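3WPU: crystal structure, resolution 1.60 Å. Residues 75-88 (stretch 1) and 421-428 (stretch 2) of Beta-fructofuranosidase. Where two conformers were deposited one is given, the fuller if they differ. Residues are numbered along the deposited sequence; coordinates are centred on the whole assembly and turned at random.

Stretch 1 (75-88) WDTWPLTDEDANQY
Stretch 2, residues 421-428: YSHYVMPG

Two strands that run the same way need not share a sheet ladder to be held together; side chains and bridging water can do the work instead. Residues 75-88 and 421-428 of Beta-fructofuranosidase illustrate the principle. The strand running through Trp 75 to Trp 78 and the short strand around Tyr 424 lie 18° from parallel, with axes 7.8 Å apart at closest approach, and no direct backbone hydrogen bond joins the two stretches. In register, the CA of Asp 76 lies 5.6 Å from the CA of Ser 422, and farther on the CA of Asn 86 lies 6.7 Å from the CA of Pro 427.

The chain turns a corner at Ser 422 (phi/psi 51/43) before continuing in extended form through Tyr 424 (-143/126). The CA-to-CB bond of Tyr 424, which has the largest covered area, points toward stretch 1, with chi1 t (178°) and chi2 82°. Its ring packs obliquely against Pro 79, CE2 of Tyr 424 to CD of Pro 79 being 3.7 Å, while CG2 of Thr 81 approaches the Tyr 424 OH at 4.0 Å.

Gln 87 comes second in covered area. Its extended side chain (chi1 m, chi2 t, chi3 172°) brings OE1 to the edge of the Tyr 424 ring, 3.5 Å from CE2 of that residue. The same OE1 lies 3.1 Å from CG of Met 426 and 3.4 Å from CD of Pro 427. The amide's other end makes a weak hydrogen bond, Gln 87 NE2 to Met 426 SD, at 3.5 Å and 158°; Met 426 is m, t, m.

Water 2 completes this cluster. It accepts from Tyr 424 OH at 2.7 Å and donates to Gln 87 OE1 at 2.8 Å and to Ala 85 O at 2.7 Å, so both its protons go to stretch 1, and the hydrogen bond it accepts from Tyr 424 OH ties that stretch to the other.

Pro 427, with its ring C-gamma exo, places CG 3.6 Å from Ala 85 O. That carbonyl belongs to a type I turn from Asp 82 to Ala 85, in which Ala 85 N donates to Asp 82 O at 3.1 Å. Asp 82 (chi1 p) braces the loop: its OD1 accepts from Asp 84 N at 2.9 Å and Asn 86 N at 3.0 Å, and its OD2 from Asn 86 ND2 at 3.0 Å and Tyr 88 OH at 2.6 Å.

At the other end, Ser 422 OG (chi1 m) donates a short 2.6 Å hydrogen bond to Asp 76 OD1 (chi1 m). Water 1 lies between the backbones, accepting from Thr 77 N at 3.0 Å and sitting 2.8 Å from Ser 422 O, to which its geometry allows it to donate.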

ATOM      1  N   TRP A  75     -10.807  -4.863  -1.395  1.00  9.49           N
ATOM      2  CA  TRP A  75     -10.135  -3.583  -1.148  1.00  9.44           C
ATOM      3  C   TRP A  75      -8.636  -3.732  -1.298  1.00  9.73           C
ATOM      4  O   TRP A  75      -8.196  -3.987  -2.442  1.00 10.14           O
ATOM      5  CB  TRP A  75     -10.615  -2.835   0.111  1.00  9.60           C
ATOM      6  CG  TRP A  75     -10.489  -3.447   1.540  1.00  9.47           C
ATOM      7  CD1 TRP A  75      -9.799  -2.882   2.583  1.00  9.74           C
ATOM      8  CD2 TRP A  75     -11.111  -4.634   2.091  1.00  9.68           C
ATOM      9  NE1 TRP A  75      -9.934  -3.616   3.709  1.00  9.79           N
ATOM     10  CE2 TRP A  75     -10.721  -4.708   3.446  1.00  9.70           C
ATOM     11  CE3 TRP A  75     -11.967  -5.632   1.579  1.00  9.48           C
ATOM     12  CZ2 TRP A  75     -11.123  -5.746   4.287  1.00  9.58           C
ATOM     13  CZ3 TRP A  75     -12.367  -6.663   2.416  1.00  9.60           C
ATOM     14  CH2 TRP A  75     -11.957  -6.709   3.762  1.00  9.87           C
ATOM     15  N   ASP A  76      -7.854  -3.572  -0.242  1.00  9.89           N
ATOM     16  CA  ASP A  76      -6.389  -3.533  -0.422  1.00  9.86           C
ATOM     17  C   ASP A  76      -5.910  -4.699  -1.293  1.00  9.78           C
ATOM     18  O   ASP A  76      -6.225  -5.849  -1.014  1.00  9.45           O
ATOM     19  CB  ASP A  76      -5.617  -3.647   0.876  1.00 10.14           C
ATOM     20  CG  ASP A  76      -6.020  -2.656   1.937  1.00 11.25           C
ATOM     21  OD1 ASP A  76      -6.973  -1.882   1.787  1.00 10.96           O
ATOM     22  OD2 ASP A  76      -5.346  -2.690   2.976  1.00 12.65           O
ATOM     23  N   THR A  77      -5.137  -4.385  -2.328  1.00  9.44           N
ATOM     24  CA  THR A  77      -4.696  -5.354  -3.301  1.00  9.59           C
ATOM     25  C   THR A  77      -3.191  -5.185  -3.496  1.00  9.51           C
ATOM     26  O   THR A  77      -2.663  -4.060  -3.447  1.00  9.90           O
ATOM     27  CB  THR A  77      -5.469  -5.183  -4.604  1.00 10.48           C
ATOM     28  OG1 THR A  77      -6.863  -5.460  -4.317  1.00  9.86           O
ATOM     29  CG2 THR A  77      -4.949  -6.078  -5.703  1.00 10.44           C
ATOM     30  N   TRP A  78      -2.530  -6.301  -3.744  1.00 10.11           N
ATOM     31  CA  TRP A  78      -1.105  -6.288  -4.099  1.00  9.98           C
ATOM     32  C   TRP A  78      -0.719  -7.311  -5.160  1.00 10.49           C
ATOM     33  O   TRP A  78      -1.291  -8.406  -5.243  1.00 10.02           O
ATOM     34  CB  TRP A  78      -0.208  -6.441  -2.879  1.00 10.27           C
ATOM     35  CG  TRP A  78      -0.437  -7.656  -2.015  1.00 10.32           C
ATOM     36  CD1 TRP A  78       0.261  -8.826  -2.040  1.00 10.27           C
ATOM     37  CD2 TRP A  78      -1.392  -7.780  -0.961  1.00 10.42           C
ATOM     38  NE1 TRP A  78      -0.202  -9.681  -1.058  1.00 10.36           N
ATOM     39  CE2 TRP A  78      -1.238  -9.063  -0.398  1.00 10.44           C
ATOM     40  CE3 TRP A  78      -2.403  -6.937  -0.464  1.00 10.31           C
ATOM     41  CZ2 TRP A  78      -2.043  -9.520   0.659  1.00 10.82           C
ATOM     42  CZ3 TRP A  78      -3.174  -7.380   0.587  1.00 10.81           C
ATOM     43  CH2 TRP A  78      -3.019  -8.683   1.115  1.00 10.60           C
ATOM     44  N   PRO A  79       0.304  -6.961  -5.966  1.00 10.64           N
ATOM     45  CA  PRO A  79       0.814  -7.868  -6.995  1.00 11.09           C
ATOM     46  C   PRO A  79       1.827  -8.866  -6.418  1.00 11.66           C
ATOM     47  O   PRO A  79       2.173  -8.792  -5.256  1.00 11.23           O
ATOM     48  CB  PRO A  79       1.519  -6.906  -7.964  1.00 11.04           C
ATOM     49  CG  PRO A  79       2.054  -5.849  -7.071  1.00 11.21           C
ATOM     50  CD  PRO A  79       1.011  -5.670  -5.983  1.00 11.08           C
ATOM     51  N   LEU A  80       2.270  -9.787  -7.252  1.00 12.17           N
ATOM     52  CA  LEU A  80       3.379 -10.656  -6.930  1.00 13.00           C
ATOM     53  C   LEU A  80       4.659  -9.915  -7.317  1.00 12.09           C
ATOM     54  O   LEU A  80       4.774  -9.429  -8.456  1.00 11.81           O
ATOM     55  CB  LEU A  80       3.232 -11.926  -7.742  1.00 15.15           C
ATOM     56  CG  LEU A  80       4.028 -13.143  -7.390  1.00 17.76           C
ATOM     57  CD1 LEU A  80       3.985 -13.381  -5.880  1.00 19.03           C
ATOM     58  CD2 LEU A  80       3.412 -14.310  -8.172  1.00 18.35           C
ATOM     59  N   THR A  81       5.617  -9.826  -6.392  1.00 11.72           N
ATOM     60  CA  THR A  81       6.787  -9.003  -6.600  1.00 11.60           C
ATOM     61  C   THR A  81       8.075  -9.738  -6.348  1.00 11.28           C
ATOM     62  O   THR A  81       8.090 -10.774  -5.707  1.00 11.02           O
ATOM     63  CB  THR A  81       6.763  -7.757  -5.695  1.00 11.80           C
ATOM     64  OG1 THR A  81       6.601  -8.135  -4.316  1.00 11.63           O
ATOM     65  CG2 THR A  81       5.602  -6.852  -6.083  1.00 11.91           C
ATOM     66  N   ASP A  82       9.144  -9.151  -6.858  1.00 11.21           N
ATOM     67  CA  ASP A  82      10.495  -9.554  -6.460  1.00 11.51           C
ATOM     68  C   ASP A  82      11.099  -8.523  -5.515  1.00 11.82           C
ATOM     69  O   ASP A  82      10.412  -7.647  -5.000  1.00 11.71           O
ATOM     70  CB  ASP A  82      11.347  -9.829  -7.704  1.00 11.91           C
ATOM     71  CG  ASP A  82      11.601  -8.591  -8.546  1.00 11.96           C
ATOM     72  OD1 ASP A  82      11.385  -7.461  -8.060  1.00 11.02           O
ATOM     73  OD2 ASP A  82      12.060  -8.739  -9.718  1.00 13.00           O
ATOM     74  N   GLU A  83      12.401  -8.624  -5.265  1.00 12.37           N
ATOM     75  CA  GLU A  83      13.046  -7.744  -4.302  1.00 13.23           C
ATOM     76  C   GLU A  83      13.187  -6.297  -4.770  1.00 12.87           C
ATOM     77  O   GLU A  83      13.535  -5.420  -3.980  1.00 12.37           O
ATOM     78  CB  GLU A  83      14.417  -8.306  -3.926  1.00 15.07           C
ATOM     79  CG  GLU A  83      15.473  -8.160  -5.003  1.00 16.96           C
ATOM     80  CD  GLU A  83      15.473  -9.259  -6.057  1.00 20.01           C
ATOM     81  OE1 GLU A  83      14.481 -10.011  -6.193  1.00 21.19           O
ATOM     82  OE2 GLU A  83      16.496  -9.361  -6.768  1.00 22.52           O
ATOM     83  N   ASP A  84      12.927  -6.066  -6.063  1.00 12.50           N
ATOM     84  CA  ASP A  84      13.004  -4.744  -6.684  1.00 12.64           C
ATOM     85  C   ASP A  84      11.617  -4.190  -6.959  1.00 11.96           C
ATOM     86  O   ASP A  84      11.478  -3.164  -7.628  1.00 12.64           O
ATOM     87  CB  ASP A  84      13.702  -4.826  -8.026  1.00 13.92           C
ATOM     88  CG  ASP A  84      15.153  -5.237  -7.923  1.00 16.10           C
ATOM     89  OD1 ASP A  84      15.746  -5.122  -6.840  1.00 16.98           O
ATOM     90  OD2 ASP A  84      15.685  -5.680  -8.969  1.00 18.84           O
ATOM     91  N   ALA A  85      10.618  -4.912  -6.468  1.00 10.82           N
ATOM     92  CA  ALA A  85       9.177  -4.562  -6.633  1.00 10.70           C
ATOM     93  C   ALA A  85       8.676  -4.657  -8.084  1.00 11.30           C
ATOM     94  O   ALA A  85       7.572  -4.192  -8.419  1.00 11.03           O
ATOM     95  CB  ALA A  85       8.863  -3.204  -5.999  1.00 10.85           C
ATOM     96  N   ASN A  86       9.426  -5.341  -8.949  1.00 11.11           N
ATOM     97  CA  ASN A  86       8.887  -5.714 -10.241  1.00 11.88           C
ATOM     98  C   ASN A  86       7.691  -6.615 -10.005  1.00 11.63           C
ATOM     99  O   ASN A  86       7.653  -7.336  -8.994  1.00 11.35           O
ATOM    100  CB  ASN A  86       9.911  -6.481 -11.065  1.00 12.72           C
ATOM    101  CG  ASN A  86      11.078  -5.633 -11.455  1.00 13.86           C
ATOM    102  OD1 ASN A  86      10.903  -4.558 -12.008  1.00 14.98           O
ATOM    103  ND2 ASN A  86      12.299  -6.109 -11.158  1.00 14.75           N
ATOM    104  N   GLN A  87       6.717  -6.527 -10.907  1.00 11.54           N
ATOM    105  CA  GLN A  87       5.457  -7.241 -10.803  1.00 11.63           C
ATOM    106  C   GLN A  87       5.397  -8.396 -11.793  1.00 12.18           C
ATOM    107  O   GLN A  87       5.767  -8.247 -12.966  1.00 11.71           O
ATOM    108  CB  GLN A  87       4.285  -6.263 -10.976  1.00 11.55           C
ATOM    109  CG  GLN A  87       4.384  -5.142  -9.946  1.00 11.66           C
ATOM    110  CD  GLN A  87       3.263  -4.130  -9.924  1.00 11.31           C
ATOM    111  OE1 GLN A  87       3.219  -3.279  -9.013  1.00 11.72           O
ATOM    112  NE2 GLN A  87       2.348  -4.212 -10.866  1.00 11.50           N
ATOM    113  N   TYR A  88       4.919  -9.546 -11.310  1.00 13.24           N
ATOM    114  CA  TYR A  88       5.043 -10.807 -12.030  1.00 13.75           C
ATOM    115  C   TYR A  88       3.776 -11.508 -12.515  1.00 14.04           C
ATOM    116  O   TYR A  88       2.745 -11.547 -11.835  1.00 15.69           O
ATOM    117  CB  TYR A  88       5.790 -11.800 -11.162  1.00 13.98           C
ATOM    118  CG  TYR A  88       7.269 -11.565 -11.141  1.00 14.16           C
ATOM    119  CD1 TYR A  88       7.810 -10.524 -10.405  1.00 14.18           C
ATOM    120  CD2 TYR A  88       8.131 -12.388 -11.859  1.00 14.84           C
ATOM    121  CE1 TYR A  88       9.163 -10.288 -10.390  1.00 14.63           C
ATOM    122  CE2 TYR A  88       9.499 -12.160 -11.852  1.00 14.52           C
ATOM    123  CZ  TYR A  88      10.007 -11.096 -11.127  1.00 14.94           C
ATOM    124  OH  TYR A  88      11.363 -10.855 -11.081  1.00 15.88           O
ATOM    125  N   TYR A 421      -8.756   4.543  -2.053  1.00 10.19           N
ATOM    126  CA  TYR A 421      -7.938   4.308  -0.870  1.00 10.55           C
ATOM    127  C   TYR A 421      -7.012   3.092  -1.072  1.00 10.72           C
ATOM    128  O   TYR A 421      -7.083   2.401  -2.109  1.00  9.51           O
ATOM    129  CB  TYR A 421      -8.772   4.227   0.439  1.00 10.87           C
ATOM    130  CG  TYR A 421      -7.936   4.644   1.618  1.00 10.81           C
ATOM    131  CD1 TYR A 421      -7.458   5.939   1.708  1.00 11.18           C
ATOM    132  CD2 TYR A 421      -7.548   3.726   2.591  1.00 11.59           C
ATOM    133  CE1 TYR A 421      -6.641   6.334   2.744  1.00 11.75           C
ATOM    134  CE2 TYR A 421      -6.696   4.096   3.625  1.00 12.00           C
ATOM    135  CZ  TYR A 421      -6.253   5.405   3.708  1.00 12.27           C
ATOM    136  OH  TYR A 421      -5.417   5.834   4.741  1.00 12.37           O
ATOM    137  N   SER A 422      -6.104   2.918  -0.101  1.00 11.44           N
ATOM    138  CA  SER A 422      -5.096   1.860  -0.093  0.50 11.22           C
ATOM    139  C   SER A 422      -4.303   1.800  -1.395  1.00 11.59           C
ATOM    140  O   SER A 422      -3.988   0.717  -1.927  1.00 11.58           O
ATOM    141  CB  SER A 422      -5.731   0.520   0.265  0.50 11.06           C
ATOM    142  OG  SER A 422      -6.277   0.604   1.572  0.50 10.33           O
ATOM    143  N   HIS A 423      -3.925   2.975  -1.871  1.00 10.94           N
ATOM    144  CA  HIS A 423      -3.201   3.095  -3.103  1.00 10.81           C
ATOM    145  C   HIS A 423      -1.867   2.339  -2.999  1.00 10.76           C
ATOM    146  O   HIS A 423      -1.302   2.158  -1.906  1.00 12.17           O
ATOM    147  CB  HIS A 423      -2.833   4.540  -3.375  1.00 10.95           C
ATOM    148  CG  HIS A 423      -3.986   5.489  -3.437  1.00 10.90           C
ATOM    149  ND1 HIS A 423      -4.837   5.715  -2.381  1.00 11.24           N
ATOM    150  CD2 HIS A 423      -4.379   6.324  -4.424  1.00 11.25           C
ATOM    151  CE1 HIS A 423      -5.713   6.646  -2.721  1.00 10.89           C
ATOM    152  NE2 HIS A 423      -5.456   7.029  -3.956  1.00 10.74           N
ATOM    153  N   TYR A 424      -1.386   1.920  -4.151  1.00  9.81           N
ATOM    154  CA  TYR A 424      -0.121   1.205  -4.235  1.00  9.67           C
ATOM    155  C   TYR A 424       0.576   1.657  -5.497  1.00  9.76           C
ATOM    156  O   TYR A 424       0.003   1.599  -6.584  1.00  9.74           O
ATOM    157  CB  TYR A 424      -0.398  -0.305  -4.254  1.00  9.43           C
ATOM    158  CG  TYR A 424       0.871  -1.107  -4.386  1.00  9.56           C
ATOM    159  CD1 TYR A 424       1.658  -1.391  -3.279  1.00  9.72           C
ATOM    160  CD2 TYR A 424       1.286  -1.546  -5.625  1.00  9.49           C
ATOM    161  CE1 TYR A 424       2.855  -2.074  -3.402  1.00  9.67           C
ATOM    162  CE2 TYR A 424       2.478  -2.253  -5.764  1.00  9.59           C
ATOM    163  CZ  TYR A 424       3.242  -2.531  -4.668  1.00  9.73           C
ATOM    164  OH  TYR A 424       4.438  -3.246  -4.771  1.00  9.97           O
ATOM    165  N   VAL A 425       1.833   2.111  -5.346  1.00  9.96           N
ATOM    166  CA  VAL A 425       2.616   2.643  -6.456  1.00 10.20           C
ATOM    167  C   VAL A 425       3.422   1.511  -7.108  1.00 10.36           C
ATOM    168  O   VAL A 425       4.199   0.826  -6.443  1.00 10.61           O
ATOM    169  CB  VAL A 425       3.579   3.768  -5.987  1.00 10.14           C
ATOM    170  CG1 VAL A 425       4.225   4.421  -7.188  1.00 10.13           C
ATOM    171  CG2 VAL A 425       2.818   4.795  -5.141  1.00 10.69           C
ATOM    172  N   MET A 426       3.201   1.352  -8.408  1.00 10.89           N
ATOM    173  CA  MET A 426       3.735   0.283  -9.222  1.00 11.13           C
ATOM    174  C   MET A 426       4.840   0.837 -10.100  1.00 11.39           C
ATOM    175  O   MET A 426       4.996   2.053 -10.235  1.00 11.03           O
ATOM    176  CB  MET A 426       2.615  -0.279 -10.102  1.00 11.47           C
ATOM    177  CG  MET A 426       1.429  -0.713  -9.278  1.00 11.17           C
ATOM    178  SD  MET A 426       0.121  -1.609 -10.150  1.00 10.87           S
ATOM    179  CE  MET A 426      -0.501  -0.307 -11.223  1.00 11.68           C
ATOM    180  N   PRO A 427       5.594  -0.058 -10.745  1.00 11.70           N
ATOM    181  CA  PRO A 427       6.665   0.418 -11.613  1.00 12.31           C
ATOM    182  C   PRO A 427       6.179   1.411 -12.677  1.00 12.20           C
ATOM    183  O   PRO A 427       5.045   1.297 -13.199  1.00 12.82           O
ATOM    184  CB  PRO A 427       7.194  -0.877 -12.230  1.00 12.16           C
ATOM    185  CG  PRO A 427       6.929  -1.900 -11.170  1.00 11.97           C
ATOM    186  CD  PRO A 427       5.549  -1.529 -10.681  1.00 11.92           C
ATOM    187  N   GLY A 428       7.011   2.427 -12.917  1.00 13.04           N
ATOM    188  CA  GLY A 428       6.688   3.497 -13.849  1.00 12.86           C
ATOM    189  C   GLY A 428       5.688   4.514 -13.327  1.00 13.16           C
ATOM    190  O   GLY A 428       5.146   5.303 -14.095  1.00 13.36           O
TER
HETATM  191  O   HOH W   1      -4.865  -1.598  -3.316  1.00 12.03           O
HETATM  192  O   HOH W   2       5.373  -3.222  -7.300  1.00 10.45           O